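Fuculose-1-phosphate aldolase (PDB 4XXF) is a zinc-binding member of the class II aldolase and adducin family, with an alpha/beta fold and four chains in its assembly. Local coordinates at residues 45-50 with 100-105; 54-59 with 82-87; 26-31 with 246-251; 31-36 with 195-200; 10-13 with 17-20. All coordinates share one frame; numbering follows the deposited sequence.

Interaction 1: residues 45-50 with 100-105; sequences HLTVRD and MIHSAI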
# COMPACT_ATOMS: atom_id res chain seq x y z
N HIS A 45 11.73 2.73 -19.56
CA HIS A 45 12.03 3.86 -20.41
C HIS A 45 10.74 4.47 -20.89
O HIS A 45 9.75 3.79 -21.14
CB HIS A 45 12.91 3.42 -21.59
CG HIS A 45 13.07 1.94 -21.70
ND1 HIS A 45 12.20 1.14 -22.41
CD2 HIS A 45 14.00 1.11 -21.18
CE1 HIS A 45 12.59 -0.11 -22.33
NE2 HIS A 45 13.68 -0.16 -21.58
N LEU A 46 10.77 5.79 -20.96
CA LEU A 46 9.68 6.55 -21.55
C LEU A 46 10.30 7.46 -22.59
O LEU A 46 11.27 8.16 -22.30
CB LEU A 46 8.91 7.36 -20.49
CG LEU A 46 7.95 6.62 -19.56
CD1 LEU A 46 8.69 5.85 -18.46
CD2 LEU A 46 6.99 7.62 -18.94
N THR A 47 9.76 7.42 -23.80
CA THR A 47 10.32 8.22 -24.88
C THR A 47 9.27 9.13 -25.50
O THR A 47 8.07 8.82 -25.48
CB THR A 47 10.90 7.34 -26.01
OG1 THR A 47 9.90 6.43 -26.48
CG2 THR A 47 12.12 6.55 -25.52
N VAL A 48 9.72 10.28 -26.01
CA VAL A 48 8.87 11.10 -26.86
C VAL A 48 9.66 11.56 -28.08
O VAL A 48 10.83 11.94 -27.99
CB VAL A 48 8.26 12.32 -26.09
CG1 VAL A 48 9.34 13.29 -25.63
CG2 VAL A 48 7.22 13.03 -26.94
N ARG A 49 9.02 11.48 -29.23
CA ARG A 49 9.63 11.92 -30.48
C ARG A 49 9.84 13.42 -30.45
O ARG A 49 8.95 14.18 -30.07
CB ARG A 49 8.73 11.53 -31.64
CG ARG A 49 9.40 11.55 -32.99
CD ARG A 49 8.36 11.34 -34.05
NE ARG A 49 7.66 10.05 -33.99
CZ ARG A 49 8.10 8.92 -34.57
NH1 ARG A 49 9.28 8.90 -35.17
NH2 ARG A 49 7.37 7.82 -34.54
N ASP A 50 11.03 13.87 -30.86
CA ASP A 50 11.27 15.31 -30.97
C ASP A 50 10.36 15.92 -32.03
O ASP A 50 10.13 15.31 -33.07
CB ASP A 50 12.74 15.59 -31.32
CG ASP A 50 13.07 17.06 -31.27
OD1 ASP A 50 13.05 17.71 -32.34
OD2 ASP A 50 13.31 17.56 -30.15
N MET A 100 16.13 0.60 -28.08
CA MET A 100 15.94 0.13 -29.45
C MET A 100 14.61 -0.60 -29.63
O MET A 100 14.11 -0.69 -30.74
CB MET A 100 17.11 -0.75 -29.88
CG MET A 100 18.43 0.02 -30.00
SD MET A 100 18.35 1.48 -31.07
CE MET A 100 18.10 0.72 -32.68
N ILE A 101 14.01 -1.10 -28.55
CA ILE A 101 12.62 -1.56 -28.63
C ILE A 101 11.72 -0.38 -29.02
O ILE A 101 10.88 -0.49 -29.92
CB ILE A 101 12.14 -2.19 -27.31
CG1 ILE A 101 12.88 -3.51 -27.08
CG2 ILE A 101 10.64 -2.43 -27.36
CD1 ILE A 101 12.59 -4.16 -25.74
N HIS A 102 11.90 0.74 -28.34
CA HIS A 102 11.11 1.93 -28.65
C HIS A 102 11.42 2.41 -30.06
O HIS A 102 10.52 2.77 -30.82
CB HIS A 102 11.37 3.05 -27.65
CG HIS A 102 10.85 2.77 -26.28
ND1 HIS A 102 10.29 3.75 -25.48
CD2 HIS A 102 10.84 1.64 -25.54
CE1 HIS A 102 9.93 3.23 -24.33
NE2 HIS A 102 10.25 1.95 -24.34
N SER A 103 12.69 2.41 -30.42
CA SER A 103 13.09 2.93 -31.72
C SER A 103 12.41 2.15 -32.85
O SER A 103 11.92 2.75 -33.82
CB SER A 103 14.61 2.86 -31.87
OG SER A 103 14.99 3.45 -33.09
N ALA A 104 12.37 0.83 -32.72
CA ALA A 104 11.72 -0.01 -33.73
C ALA A 104 10.24 0.33 -33.86
O ALA A 104 9.72 0.43 -34.97
CB ALA A 104 11.89 -1.49 -33.40
N ILE A 105 9.55 0.54 -32.74
CA ILE A 105 8.14 0.92 -32.82
C ILE A 105 7.94 2.32 -33.43
O ILE A 105 7.09 2.50 -34.30
CB ILE A 105 7.48 0.87 -31.42
CG1 ILE A 105 7.49 -0.56 -30.87
CG2 ILE A 105 6.05 1.43 -31.50
CD1 ILE A 105 7.20 -0.63 -29.37

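Interaction 2: residues 54-59 with 82-87; sequences KHHFWV and TVIGGG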
# COMPACT_ATOMS: atom_id res chain seq x y z
N LYS A 54 11.96 13.85 -36.62
CA LYS A 54 11.19 12.65 -36.30
C LYS A 54 12.06 11.44 -35.97
O LYS A 54 11.55 10.42 -35.50
CB LYS A 54 10.25 12.30 -37.46
CG LYS A 54 10.96 11.86 -38.74
CD LYS A 54 9.97 11.73 -39.89
CE LYS A 54 10.69 11.57 -41.22
NZ LYS A 54 9.74 11.57 -42.36
N HIS A 55 13.36 11.54 -36.21
CA HIS A 55 14.28 10.44 -35.93
C HIS A 55 15.07 10.68 -34.66
O HIS A 55 16.04 9.96 -34.38
CB HIS A 55 15.25 10.24 -37.09
CG HIS A 55 14.59 9.96 -38.40
ND1 HIS A 55 13.78 8.87 -38.61
CD2 HIS A 55 14.64 10.63 -39.58
CE1 HIS A 55 13.35 8.88 -39.86
NE2 HIS A 55 13.86 9.93 -40.47
N HIS A 56 14.66 11.69 -33.89
CA HIS A 56 15.30 11.99 -32.61
C HIS A 56 14.28 11.83 -31.51
O HIS A 56 13.10 12.10 -31.72
CB HIS A 56 15.86 13.41 -32.58
CG HIS A 56 17.01 13.63 -33.51
ND1 HIS A 56 17.59 14.86 -33.70
CD2 HIS A 56 17.70 12.76 -34.29
CE1 HIS A 56 18.59 14.75 -34.56
NE2 HIS A 56 18.67 13.49 -34.94
N PHE A 57 14.74 11.42 -30.33
CA PHE A 57 13.86 11.10 -29.22
C PHE A 57 14.42 11.58 -27.90
O PHE A 57 15.63 11.46 -27.65
CB PHE A 57 13.63 9.59 -29.17
CG PHE A 57 13.15 9.03 -30.46
CD1 PHE A 57 14.05 8.62 -31.44
CD2 PHE A 57 11.80 8.99 -30.74
CE1 PHE A 57 13.60 8.15 -32.65
CE2 PHE A 57 11.34 8.52 -31.95
CZ PHE A 57 12.24 8.10 -32.92
N TRP A 58 13.55 12.11 -27.05
CA TRP A 58 13.90 12.43 -25.67
C TRP A 58 13.58 11.23 -24.79
O TRP A 58 12.56 10.56 -24.99
CB TRP A 58 13.15 13.68 -25.19
CG TRP A 58 13.58 14.89 -25.95
CD1 TRP A 58 12.99 15.41 -27.07
CD2 TRP A 58 14.72 15.71 -25.68
NE1 TRP A 58 13.69 16.51 -27.51
CE2 TRP A 58 14.76 16.72 -26.67
CE3 TRP A 58 15.72 15.70 -24.70
CZ2 TRP A 58 15.76 17.70 -26.71
CZ3 TRP A 58 16.71 16.68 -24.74
CH2 TRP A 58 16.72 17.66 -25.74
N VAL A 59 14.47 10.94 -23.84
CA VAL A 59 14.33 9.75 -23.01
C VAL A 59 14.98 10.00 -21.66
O VAL A 59 15.85 10.87 -21.53
CB VAL A 59 14.96 8.51 -23.72
CG1 VAL A 59 16.44 8.70 -23.91
CG2 VAL A 59 14.68 7.20 -22.98
N THR A 82 22.57 6.70 -30.63
CA THR A 82 23.62 7.64 -30.25
C THR A 82 23.04 8.78 -29.41
O THR A 82 22.06 9.41 -29.80
CB THR A 82 24.33 8.22 -31.49
OG1 THR A 82 24.76 7.14 -32.32
CG2 THR A 82 25.54 9.05 -31.08
N VAL A 83 23.63 9.03 -28.24
CA VAL A 83 23.25 10.17 -27.42
C VAL A 83 23.82 11.43 -28.05
O VAL A 83 25.03 11.57 -28.18
CB VAL A 83 23.74 10.03 -25.97
CG1 VAL A 83 23.35 11.24 -25.14
CG2 VAL A 83 23.20 8.75 -25.34
N ILE A 84 22.95 12.35 -28.46
CA ILE A 84 23.39 13.49 -29.25
C ILE A 84 23.09 14.84 -28.60
O ILE A 84 23.43 15.88 -29.14
CB ILE A 84 22.78 13.48 -30.67
CG1 ILE A 84 21.25 13.47 -30.59
CG2 ILE A 84 23.30 12.29 -31.47
CD1 ILE A 84 20.58 13.77 -31.93
N GLY A 85 22.45 14.83 -27.44
CA GLY A 85 22.19 16.08 -26.75
C GLY A 85 21.58 15.92 -25.38
O GLY A 85 21.20 14.82 -24.99
N GLY A 86 21.50 17.02 -24.64
CA GLY A 86 20.83 17.04 -23.36
C GLY A 86 21.59 16.40 -22.22
O GLY A 86 22.79 16.10 -22.33
N GLY A 87 20.90 16.21 -21.11
CA GLY A 87 21.47 15.53 -19.96
C GLY A 87 22.46 16.32 -19.14
O GLY A 87 22.79 17.47 -19.43

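Interaction 3: residues 26-31 with 246-251; sequences LVAAIR and QVIEHL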
# COMPACT_ATOMS: atom_id res chain seq x y z
N LEU A 26 7.04 14.79 -20.47
CA LEU A 26 7.72 13.50 -20.32
C LEU A 26 8.24 13.34 -18.90
O LEU A 26 8.11 12.27 -18.30
CB LEU A 26 8.87 13.37 -21.32
CG LEU A 26 9.57 12.01 -21.29
CD1 LEU A 26 8.60 10.90 -21.63
CD2 LEU A 26 10.77 11.98 -22.19
N VAL A 27 8.82 14.40 -18.34
CA VAL A 27 9.27 14.36 -16.96
C VAL A 27 8.08 14.13 -16.01
O VAL A 27 8.17 13.31 -15.08
CB VAL A 27 10.03 15.64 -16.59
CG1 VAL A 27 10.29 15.68 -15.10
CG2 VAL A 27 11.33 15.71 -17.35
N ALA A 28 6.97 14.83 -16.24
CA ALA A 28 5.78 14.62 -15.42
C ALA A 28 5.33 13.16 -15.50
O ALA A 28 4.95 12.56 -14.50
CB ALA A 28 4.66 15.55 -15.86
N ALA A 29 5.39 12.58 -16.70
CA ALA A 29 4.99 11.19 -16.88
C ALA A 29 5.89 10.24 -16.09
O ALA A 29 5.42 9.32 -15.42
CB ALA A 29 5.00 10.82 -18.35
N ILE A 30 7.20 10.47 -16.16
CA ILE A 30 8.17 9.68 -15.43
C ILE A 30 7.93 9.82 -13.92
O ILE A 30 7.95 8.82 -13.17
CB ILE A 30 9.58 10.10 -15.81
CG1 ILE A 30 9.84 9.73 -17.28
CG2 ILE A 30 10.59 9.47 -14.88
CD1 ILE A 30 11.02 10.48 -17.92
N ARG A 31 7.65 11.04 -13.47
CA ARG A 31 7.33 11.28 -12.06
C ARG A 31 6.03 10.57 -11.64
O ARG A 31 5.92 10.08 -10.49
CB ARG A 31 7.22 12.79 -11.79
CG ARG A 31 8.58 13.49 -11.79
CD ARG A 31 9.24 13.42 -10.41
NE ARG A 31 10.48 14.20 -10.38
CZ ARG A 31 10.89 14.92 -9.34
NH1 ARG A 31 10.15 15.00 -8.25
NH2 ARG A 31 12.02 15.60 -9.43
N GLN A 246 -2.40 16.58 -13.42
CA GLN A 246 -2.75 17.66 -12.51
C GLN A 246 -2.13 17.44 -11.14
O GLN A 246 -1.53 18.34 -10.56
CB GLN A 246 -4.26 17.78 -12.34
CG GLN A 246 -5.05 18.17 -13.58
CD GLN A 246 -6.49 17.72 -13.47
OE1 GLN A 246 -7.04 17.62 -12.37
NE2 GLN A 246 -7.13 17.46 -14.60
N VAL A 247 -2.27 16.22 -10.63
CA VAL A 247 -1.80 15.92 -9.29
C VAL A 247 -0.27 15.94 -9.21
O VAL A 247 0.28 16.52 -8.27
CB VAL A 247 -2.34 14.55 -8.79
CG1 VAL A 247 -1.66 14.12 -7.48
CG2 VAL A 247 -3.85 14.64 -8.58
N ILE A 248 0.42 15.35 -10.17
CA ILE A 248 1.87 15.30 -10.03
C ILE A 248 2.48 16.70 -10.13
O ILE A 248 3.50 16.99 -9.49
CB ILE A 248 2.51 14.33 -11.07
CG1 ILE A 248 3.90 13.86 -10.59
CG2 ILE A 248 2.59 14.95 -12.45
CD1 ILE A 248 3.87 13.00 -9.31
N GLU A 249 1.87 17.58 -10.93
CA GLU A 249 2.35 18.96 -11.00
C GLU A 249 2.17 19.66 -9.66
O GLU A 249 3.08 20.36 -9.20
CB GLU A 249 1.61 19.71 -12.11
CG GLU A 249 2.11 21.13 -12.35
CD GLU A 249 1.47 21.76 -13.57
OE1 GLU A 249 0.80 22.80 -13.41
OE2 GLU A 249 1.64 21.23 -14.69
N HIS A 250 1.02 19.45 -9.03
CA HIS A 250 0.76 20.02 -7.71
C HIS A 250 1.77 19.52 -6.68
O HIS A 250 2.31 20.30 -5.90
CB HIS A 250 -0.66 19.69 -7.27
CG HIS A 250 -1.00 20.15 -5.89
ND1 HIS A 250 -1.17 21.48 -5.56
CD2 HIS A 250 -1.19 19.45 -4.75
CE1 HIS A 250 -1.47 21.57 -4.28
NE2 HIS A 250 -1.48 20.36 -3.76
N LEU A 251 2.06 18.22 -6.70
CA LEU A 251 2.93 17.63 -5.67
C LEU A 251 4.41 17.94 -5.87
O LEU A 251 5.13 18.20 -4.91
CB LEU A 251 2.75 16.11 -5.63
CG LEU A 251 1.37 15.60 -5.23
CD1 LEU A 251 1.33 14.08 -5.35
CD2 LEU A 251 0.98 16.05 -3.83

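Interaction 4: residues 31-36 with 195-200; sequences RIFANE and AWFIML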
# COMPACT_ATOMS: atom_id res chain seq x y z
N ARG A 31 7.65 11.04 -13.47
CA ARG A 31 7.33 11.28 -12.06
C ARG A 31 6.03 10.57 -11.64
O ARG A 31 5.92 10.08 -10.49
CB ARG A 31 7.22 12.79 -11.79
CG ARG A 31 8.58 13.49 -11.79
CD ARG A 31 9.24 13.42 -10.41
NE ARG A 31 10.48 14.20 -10.38
CZ ARG A 31 10.89 14.92 -9.34
NH1 ARG A 31 10.15 15.00 -8.25
NH2 ARG A 31 12.02 15.60 -9.43
N ILE A 32 5.05 10.50 -12.53
CA ILE A 32 3.83 9.75 -12.25
C ILE A 32 4.16 8.27 -12.06
O ILE A 32 3.67 7.63 -11.13
CB ILE A 32 2.77 9.93 -13.37
CG1 ILE A 32 2.14 11.32 -13.30
CG2 ILE A 32 1.71 8.82 -13.30
CD1 ILE A 32 1.48 11.76 -14.60
N PHE A 33 4.98 7.72 -12.95
CA PHE A 33 5.37 6.31 -12.81
C PHE A 33 6.03 6.05 -11.45
O PHE A 33 5.70 5.07 -10.79
CB PHE A 33 6.31 5.89 -13.95
CG PHE A 33 5.58 5.42 -15.19
CD1 PHE A 33 4.52 6.16 -15.71
CD2 PHE A 33 5.95 4.26 -15.83
CE1 PHE A 33 3.84 5.73 -16.87
CE2 PHE A 33 5.29 3.82 -16.97
CZ PHE A 33 4.23 4.57 -17.51
N ALA A 34 6.89 6.95 -10.99
CA ALA A 34 7.47 6.79 -9.66
C ALA A 34 6.42 6.92 -8.58
O ALA A 34 6.42 6.14 -7.61
CB ALA A 34 8.57 7.79 -9.43
N ASN A 35 5.50 7.87 -8.72
CA ASN A 35 4.50 8.10 -7.69
C ASN A 35 3.52 6.93 -7.57
O ASN A 35 3.02 6.65 -6.48
CB ASN A 35 3.75 9.40 -7.98
CG ASN A 35 2.94 9.88 -6.81
OD1 ASN A 35 3.50 10.24 -5.76
ND2 ASN A 35 1.63 9.91 -6.98
N GLU A 36 3.25 6.27 -8.69
CA GLU A 36 2.40 5.08 -8.72
C GLU A 36 3.15 3.81 -8.30
O GLU A 36 2.53 2.75 -8.12
CB GLU A 36 1.81 4.87 -10.12
CG GLU A 36 0.89 6.00 -10.59
CD GLU A 36 -0.39 6.10 -9.80
OE1 GLU A 36 -0.94 5.06 -9.36
OE2 GLU A 36 -0.89 7.23 -9.61
N ALA A 195 -1.97 7.14 -19.85
CA ALA A 195 -3.28 6.63 -19.46
C ALA A 195 -3.37 5.14 -19.72
O ALA A 195 -3.83 4.38 -18.87
CB ALA A 195 -4.41 7.35 -20.20
N TRP A 196 -2.93 4.71 -20.90
CA TRP A 196 -3.03 3.29 -21.21
C TRP A 196 -2.18 2.44 -20.26
O TRP A 196 -2.60 1.35 -19.87
CB TRP A 196 -2.66 3.00 -22.66
CG TRP A 196 -3.37 3.83 -23.70
CD1 TRP A 196 -2.81 4.32 -24.85
CD2 TRP A 196 -4.75 4.24 -23.72
NE1 TRP A 196 -3.75 5.01 -25.57
CE2 TRP A 196 -4.95 4.99 -24.89
CE3 TRP A 196 -5.84 4.05 -22.86
CZ2 TRP A 196 -6.18 5.52 -25.25
CZ3 TRP A 196 -7.07 4.60 -23.20
CH2 TRP A 196 -7.23 5.33 -24.39
N PHE A 197 -1.01 2.93 -19.87
CA PHE A 197 -0.18 2.17 -18.94
C PHE A 197 -0.85 2.08 -17.57
O PHE A 197 -0.92 0.99 -16.98
CB PHE A 197 1.22 2.78 -18.82
CG PHE A 197 2.22 1.81 -18.25
CD1 PHE A 197 2.27 1.57 -16.88
CD2 PHE A 197 3.09 1.12 -19.07
CE1 PHE A 197 3.17 0.65 -16.36
CE2 PHE A 197 4.00 0.22 -18.54
CZ PHE A 197 4.03 -0.02 -17.18
N ILE A 198 -1.33 3.20 -17.05
CA ILE A 198 -2.02 3.21 -15.76
C ILE A 198 -3.22 2.26 -15.78
O ILE A 198 -3.44 1.48 -14.84
CB ILE A 198 -2.49 4.63 -15.38
CG1 ILE A 198 -1.28 5.51 -15.05
CG2 ILE A 198 -3.44 4.61 -14.20
CD1 ILE A 198 -1.62 7.01 -15.03
N MET A 199 -4.00 2.33 -16.85
CA MET A 199 -5.20 1.50 -16.93
C MET A 199 -4.87 0.03 -17.10
O MET A 199 -5.58 -0.82 -16.57
CB MET A 199 -6.11 2.00 -18.06
CG MET A 199 -6.66 3.40 -17.78
SD MET A 199 -7.71 4.02 -19.11
CE MET A 199 -9.22 3.09 -18.81
N LEU A 200 -3.82 -0.27 -17.85
CA LEU A 200 -3.46 -1.67 -18.08
C LEU A 200 -2.87 -2.29 -16.81
O LEU A 200 -3.21 -3.42 -16.46
CB LEU A 200 -2.48 -1.80 -19.25
CG LEU A 200 -2.12 -3.21 -19.71
CD1 LEU A 200 -3.37 -4.00 -20.06
CD2 LEU A 200 -1.20 -3.11 -20.91

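Interaction 5: residues 10-13 with 17-20; sequences PTFA and AERA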
# COMPACT_ATOMS: atom_id res chain seq x y z
N PRO A 10 -2.31 21.59 -25.69
CA PRO A 10 -2.43 23.00 -26.07
C PRO A 10 -1.80 23.29 -27.43
O PRO A 10 -1.00 22.49 -27.92
CB PRO A 10 -1.69 23.74 -24.95
CG PRO A 10 -0.74 22.72 -24.40
CD PRO A 10 -1.44 21.40 -24.51
N THR A 11 -2.18 24.40 -28.06
CA THR A 11 -1.57 24.82 -29.31
C THR A 11 -0.15 25.30 -29.03
O THR A 11 0.11 25.89 -27.98
CB THR A 11 -2.38 25.92 -30.01
OG1 THR A 11 -3.74 25.50 -30.14
CG2 THR A 11 -1.82 26.22 -31.39
N PHE A 12 0.78 25.05 -29.95
CA PHE A 12 2.16 25.49 -29.77
C PHE A 12 2.55 26.54 -30.80
O PHE A 12 2.41 26.33 -32.00
CB PHE A 12 3.10 24.30 -29.85
CG PHE A 12 2.75 23.18 -28.92
CD1 PHE A 12 2.84 23.36 -27.55
CD2 PHE A 12 2.32 21.96 -29.41
CE1 PHE A 12 2.51 22.33 -26.68
CE2 PHE A 12 1.99 20.93 -28.54
CZ PHE A 12 2.09 21.12 -27.18
N ALA A 13 3.05 27.66 -30.31
CA ALA A 13 3.38 28.78 -31.19
C ALA A 13 4.60 28.51 -32.06
O ALA A 13 4.63 28.86 -33.24
CB ALA A 13 3.61 30.04 -30.36
N ALA A 17 8.75 26.02 -28.45
CA ALA A 17 7.73 25.98 -27.40
C ALA A 17 7.16 24.58 -27.24
O ALA A 17 6.93 24.11 -26.11
CB ALA A 17 6.61 26.97 -27.70
N GLU A 18 6.92 23.91 -28.36
CA GLU A 18 6.43 22.54 -28.32
C GLU A 18 7.44 21.62 -27.64
O GLU A 18 7.06 20.80 -26.80
CB GLU A 18 6.11 22.03 -29.73
CG GLU A 18 5.52 20.63 -29.69
CD GLU A 18 5.05 20.13 -31.05
OE1 GLU A 18 5.22 20.84 -32.06
OE2 GLU A 18 4.50 19.00 -31.08
N ARG A 19 8.72 21.75 -27.99
CA ARG A 19 9.74 20.91 -27.39
C ARG A 19 9.80 21.12 -25.89
O ARG A 19 9.91 20.16 -25.12
CB ARG A 19 11.11 21.20 -28.03
CG ARG A 19 12.22 20.32 -27.49
CD ARG A 19 13.55 20.66 -28.13
NE ARG A 19 13.58 20.25 -29.53
CZ ARG A 19 13.70 21.07 -30.56
NH1 ARG A 19 13.80 22.39 -30.38
NH2 ARG A 19 13.71 20.58 -31.79
N ALA A 20 9.70 22.38 -25.45
CA ALA A 20 9.74 22.65 -24.01
C ALA A 20 8.55 22.01 -23.30
O ALA A 20 8.70 21.45 -22.20
CB ALA A 20 9.77 24.16 -23.76

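Interaction 1: residues 45-50 with 100-105
Thr47 and His102 meet through a hydrogen bond of 2.9 Å between Thr47 OG1 and His102 ND1, for which either partner could be the donor. OG1 lies at the imidazole edge, in the plane of the ring. Thr47 CG2 comes to 3.3 Å from the same His102 ND1, so both branches of the threonine press on one corner of the ring. The far nitrogen, His102 NE2, stands 2.9 Å from His45 ND1 in the modelled conformer of His45, one of two deposited. Here the rings meet obliquely, with planes 77° apart. His102 CE1 sits 3.2 Å from the backbone oxygen His45 O. The imidazole thus lies along the strand from residue 45 to residue 47, where its CG, set anti to its own carbonyl carbon (chi1 -69°), directs it. The contact seats helix 96-108 on one face of the mixed sheet, the axis of its segment 100-105 passing 9.6 Å from that of strand 45-49. Leu46 turns instead to the other face, where it packs on helix 15-36, as befits a sheet sandwiched between helices. Further out, Thr47 OG1 is also hydrogen-bonded to His106 NE2, so two histidines of this helix hold the hydroxyl. Ile115 of the adjacent strand packs against both Thr47 and His102. The His45 side chain is about 5 Å from the bound zinc ion, and its ring meets that of His117, which with His119 and His181 forms the metal site.

Interaction 2: residues 54-59 with 82-87
Trp58, whose ring rim meets Gly86, gives its indole NE1 to Asp50 OD2, a carboxylate oxygen that Arg19 NE also holds through a salt bridge. Anchored at that polar corner, the indole presents its six-membered ring to the glycine: Trp58 CZ3 is 4.4 Å from Gly86 CA, which lies at the edge near the ring plane. The closer part of the contact is a CH-pi interaction. Ile84 CD1 stands over one face of the His56 imidazole, 3.5 Å from the ring centroid and only 12° off the ring normal, with His56 CE1 its nearest atom at 3.4 Å. Ile84 CG1 lies between the backbone N and the carbonyl carbon (chi1 57°), and the chain then extends to CD1, so the methyl meets the ring end-on. At Ile84 and Gly85 the chain forms a classic beta bulge, both residues facing Leu76, and it turns a corner at Gly85 that carries Gly86 past the indole. The two segments are not paired strands: strand 75-78 hydrogen-bonds to each of them, and its Leu76 packs against both His56 and Trp58. Beyond the indole lies helix 15-36, whose Lys23 makes a cation-pi contact with Trp58.

Interaction 3: residues 26-31 with 246-251
Ile248 points its side chain at helix 15-36 and divides its branches between Ala28 and Arg31, residues one turn apart on that helix. The methyl Ile248 CG2 faces Ala28, 4.0 Å from Ala28 CB and 3.9 Å from Ala28 O. Toward Arg31, Ile248 CG1 lies 3.7 Å from Arg31 CB, and Ile248 CD1 continues over the arginine backbone to 3.8 Å from Arg31 O. With CG1 roughly opposite its own backbone N (chi1 -158°), one branch is sent along the partner helix while CG2 settles on the small alanine. There the backbones come close, Ala28 CA and Ile248 CA being 6.7 Å apart. Toward Ile248, Arg31 offers the root of its side chain: CB points at the isoleucine, but the chain bends at chi2 (-87°) and carries the guanidinium elsewhere.

In the fold this joins the first long helix to helix 234-256, which packs on the side of helix 15-36 remote from the sheet; Leu26 on the inner side meets Leu46 and Val48 of strand 45-49. The isoleucine reaches further along helix 15-36 too, where it packs on Ile32 and Asn35.

The buried guanidinium is held by several groups outside the packing. Its NE bonds to Met69 O, and NH1 bonds to Gln252 and forms a salt bridge with Glu255, a carboxylate that probably eases the nearness of Arg67. On another side of helix 234-256, Gln246 hydrogen-bonds through its amide to Gly63 O and Ala65 N of the second subunit, while His250 of the same helix packs on Leu68 of that subunit.

Interaction 4: residues 31-36 with 195-200
Phe33 and Phe197 form the tight part of the contact. Phe33 enters end first, with CZ 3.5 Å from Phe197 CG and 3.7 Å from Phe197 CB. Its neighbour Phe33 CE2 is poised over the centre of the Phe197 ring, 3.7 Å above the plane. The rings are neither stacked nor perpendicular: their planes make 41° and the centroids are 4.7 Å apart. A chi1 of -161° swings the Phe197 ring away from its own backbone N, so that one face receives Phe33. Phe38 completes an aromatic cluster, edge-to-face with Phe33 and also meeting the Phe197 ring.

This cluster lies where helices 15-36 and 190-213 run over the same face of the central sheet. Both rings rest on Cys116 and Ser118 of strand 114-118, while Phe197 also packs on Leu183 and Thr185. The Phe197 side chain is about 9 Å from the bound zinc ion, near the metal site without being one of its ligands.

The other half is looser. Only methyl ends meet there, Ile32 CG2 and Ile198 CD1 at 4.2 Å, though both residues are buried. Glu36 is partly exposed, and its side chain comes no nearer than 5.0 Å to residues 195-200. Tyr244 of helix 234-256 and His40 of the second subunit pack against Ile198; on the far side of helix 190-213, Thr41 of that subunit packs on Met199.

Interaction 5: residues 10-13 with 17-20
Phe12 and Glu18 make the main contact, a CH-pi interaction. Glu18 CG lies over one face of the phenyl ring, 3.8 Å from the centroid and 25° off the normal, displaced toward the rim so that its nearest atom is Phe12 CD2 at 3.5 Å. CG is anti to the backbone N (chi1 -177°) and the chain extends beyond it, carrying the carboxylate above the plane and out past the rim, nearly parallel to the ring, with the two planes 10° apart; Glu18 CD is 3.7 Å from Phe12 CD2. The opposite face carries a polar atom, Pro10 O, 3.3 Å above the plane and over its centre, so the ring is clamped between its own loop and the helix. Trp21, one turn beyond Glu18, brings its ring against that of Phe12.

Weaker van der Waals contacts flank this pair. Ala17 CB approaches Ala13 N at 4.5 Å, and Ala17 O is 4.4 Å from Phe12 CD1.

Polar bonds lie around the contact. Ala17 N bonds to Thr14 OG1 in the linking turn, and Arg19, directed away from the loop, forms a salt bridge with Glu52. Here, at the protein surface, an N-terminal arm folds back on the first turns of helix 15-36.

Overall arrangement
Interactions 1, 3 and 4 are buried, interaction 2 is partly so, and interaction 5 lies at the surface. Helix 15-36 serves interactions 3, 4 and 5 along its length; interactions 3 and 4 share Arg31 and reach the second subunit. Interactions 1 and 2 meet through the neighbouring strands 45-49 and 56-59. Chemistry follows place: histidines and a hydroxyl near the zinc ion in interaction 1, aliphatic and aromatic packing between helices in 3 and 4, and CH-pi contacts toward the periphery in 2 and 5. Leu46 packs on the helix of interaction 3, and a salt bridge joins interaction 1 to interaction 5.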